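Long-range contact in nucleotidyl transferase (Methanothermobacter thermautotrophicus, PDB 6PLJ), which probably transfers nucleotidyl groups, as a MobA-like nucleotidyltransferase, and may take part in making pseudomurein for the archaeal cell wall: residues Ser113-Val118 with Leu180-Leu185. Sequence-based numbering, arbitrary orientation.
Sequences SLLRGV and LLRDYL
Leu-185 lays its CD1 methyl against the backbone of helix 110-120, 3.8 Å from Leu-115 N. The same methyl lies 3.9 Å from Leu-114 CB and also touches Val-118 CG2, so it sits among three residues on the same side of that helix. With CG anti to the carbonyl carbon (chi1 -71°) and chi2 extended, CD1 reaches the neighbouring helix, and CD2 only comes near Leu-114 CB. Further back, Leu-185 CB meets Leu-115 CB at 4.1 Å. Arg-182, at the exposed edge, lies over Leu-115 and Val-118. Its chain bends at chi2 and chi3 and runs past Val-118 in the opposite direction, with CD 3.7 Å from Val-118 CG1. Leu-115 crosses it at about a right angle and brings CD1 to 3.6 Å from Arg-182 NE. A water in the guanidinium plane accepts from Arg-182 NH2 and donates to Val-118 O, tying the arginine to the other helix. On the inner side, Val-118 and Leu-181 both rest on Ile-126 of strand 125-130. The axes of helix segments 113-118 and 180-184 approach to 10.1 Å at 142°, roughly antiparallel. Two helices packed side by side on one face of a mixed beta-sheet are consistent with the layered alpha/beta fold of MobA-like nucleotidyltransferases.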
loop_
_atom_site.group_PDB
_atom_site.type_symbol
_atom_site.label_atom_id
_atom_site.label_comp_id
_atom_site.label_asym_id
_atom_site.label_seq_id
_atom_site.Cartn_x
_atom_site.Cartn_y
_atom_site.Cartn_z
ATOM N N SER A 113 8.751 7.230 1.493
ATOM C CA SER A 113 7.446 7.665 0.984
ATOM C C SER A 113 6.400 7.499 2.059
ATOM O O SER A 113 5.619 8.404 2.298
ATOM C CB SER A 113 7.005 6.874 -0.249
ATOM O OG SER A 113 7.856 7.170 -1.312
ATOM N N LEU A 114 6.389 6.343 2.708
ATOM C CA LEU A 114 5.456 6.148 3.815
ATOM C C LEU A 114 5.695 7.183 4.901
ATOM O O LEU A 114 4.739 7.742 5.424
ATOM C CB LEU A 114 5.510 4.740 4.386
ATOM C CG LEU A 114 4.990 3.655 3.462
ATOM C CD1 LEU A 114 5.195 2.308 4.127
ATOM C CD2 LEU A 114 3.521 3.865 3.139
ATOM N N LEU A 115 6.950 7.466 5.213
ATOM C CA LEU A 115 7.242 8.456 6.247
ATOM C C LEU A 115 6.714 9.841 5.882
ATOM O O LEU A 115 6.145 10.541 6.716
ATOM C CB LEU A 115 8.745 8.537 6.498
ATOM C CG LEU A 115 9.203 9.537 7.545
ATOM C CD1 LEU A 115 8.577 9.254 8.903
ATOM C CD2 LEU A 115 10.723 9.464 7.635
ATOM N N ARG A 116 6.891 10.214 4.633
ATOM C CA ARG A 116 6.368 11.525 4.182
ATOM C C ARG A 116 4.842 11.573 4.381
ATOM O O ARG A 116 4.345 12.571 4.708
ATOM C CB ARG A 116 6.715 11.727 2.707
ATOM C CG ARG A 116 6.156 13.018 2.152
ATOM C CD ARG A 116 6.938 14.213 2.629
ATOM N NE ARG A 116 6.926 15.294 1.653
ATOM C CZ ARG A 116 6.099 16.328 1.614
ATOM N NH1 ARG A 116 5.168 16.504 2.529
ATOM N NH2 ARG A 116 6.227 17.216 0.644
ATOM N N GLY A 117 4.167 10.492 4.052
ATOM C CA GLY A 117 2.723 10.390 4.232
ATOM C C GLY A 117 2.307 10.437 5.688
ATOM O O GLY A 117 1.343 11.136 6.056
ATOM N N VAL A 118 3.030 9.694 6.529
ATOM C CA VAL A 118 2.739 9.688 7.964
ATOM C C VAL A 118 2.941 11.097 8.526
ATOM O O VAL A 118 2.134 11.549 9.339
ATOM C CB VAL A 118 3.573 8.626 8.723
ATOM C CG1 VAL A 118 3.327 8.706 10.213
ATOM C CG2 VAL A 118 3.233 7.230 8.253
ATOM N N LEU A 180 4.850 4.718 16.549
ATOM C CA LEU A 180 5.686 3.554 16.245
ATOM C C LEU A 180 6.226 3.663 14.824
ATOM O O LEU A 180 7.412 3.402 14.574
ATOM C CB LEU A 180 4.898 2.261 16.434
ATOM C CG LEU A 180 5.678 0.962 16.176
ATOM C CD1 LEU A 180 5.216 -0.138 17.114
ATOM C CD2 LEU A 180 5.590 0.502 14.727
ATOM N N LEU A 181 5.377 4.028 13.872
ATOM C CA LEU A 181 5.878 4.229 12.502
ATOM C C LEU A 181 6.914 5.348 12.393
ATOM O O LEU A 181 7.873 5.242 11.627
ATOM C CB LEU A 181 4.736 4.461 11.516
ATOM C CG LEU A 181 3.861 3.232 11.292
ATOM C CD1 LEU A 181 2.592 3.608 10.548
ATOM C CD2 LEU A 181 4.635 2.160 10.536
ATOM N N ARG A 182 6.724 6.431 13.142
ATOM C CA ARG A 182 7.693 7.517 13.122
ATOM C C ARG A 182 9.040 7.081 13.693
ATOM O O ARG A 182 10.062 7.616 13.296
ATOM C CB ARG A 182 7.163 8.749 13.869
ATOM C CG ARG A 182 6.024 9.479 13.179
ATOM C CD ARG A 182 6.387 10.029 11.810
ATOM N NE ARG A 182 7.414 11.073 11.816
ATOM C CZ ARG A 182 7.191 12.392 11.797
ATOM N NH1 ARG A 182 8.219 13.223 11.779
ATOM N NH2 ARG A 182 5.962 12.893 11.788
ATOM N N ASP A 183 9.049 6.111 14.600
ATOM C CA ASP A 183 10.317 5.560 15.123
ATOM C C ASP A 183 10.970 4.536 14.188
ATOM O O ASP A 183 12.197 4.496 14.095
ATOM C CB ASP A 183 10.109 4.961 16.514
ATOM C CG ASP A 183 9.838 6.028 17.580
ATOM O OD1 ASP A 183 10.185 7.209 17.364
ATOM O OD2 ASP A 183 9.299 5.663 18.639
ATOM N N TYR A 184 10.175 3.722 13.496
ATOM C CA TYR A 184 10.730 2.670 12.612
ATOM C C TYR A 184 10.970 3.099 11.172
ATOM O O TYR A 184 11.993 2.739 10.605
ATOM C CB TYR A 184 9.859 1.409 12.639
ATOM C CG TYR A 184 10.190 0.519 13.794
ATOM C CD1 TYR A 184 11.284 -0.347 13.728
ATOM C CD2 TYR A 184 9.437 0.548 14.961
ATOM C CE1 TYR A 184 11.612 -1.171 14.798
ATOM C CE2 TYR A 184 9.754 -0.278 16.036
ATOM C CZ TYR A 184 10.842 -1.125 15.949
ATOM O OH TYR A 184 11.152 -1.931 17.019
ATOM N N LEU A 185 10.052 3.851 10.562
ATOM C CA LEU A 185 10.207 4.191 9.139
ATOM C C LEU A 185 11.519 4.896 8.767
ATOM O O LEU A 185 12.030 4.652 7.669
ATOM C CB LEU A 185 9.011 5.001 8.606
ATOM C CG LEU A 185 7.708 4.217 8.467
ATOM C CD1 LEU A 185 6.558 5.160 8.161
ATOM C CD2 LEU A 185 7.795 3.127 7.393
HETATM O O HOH W 1 3.176 11.665 12.147
#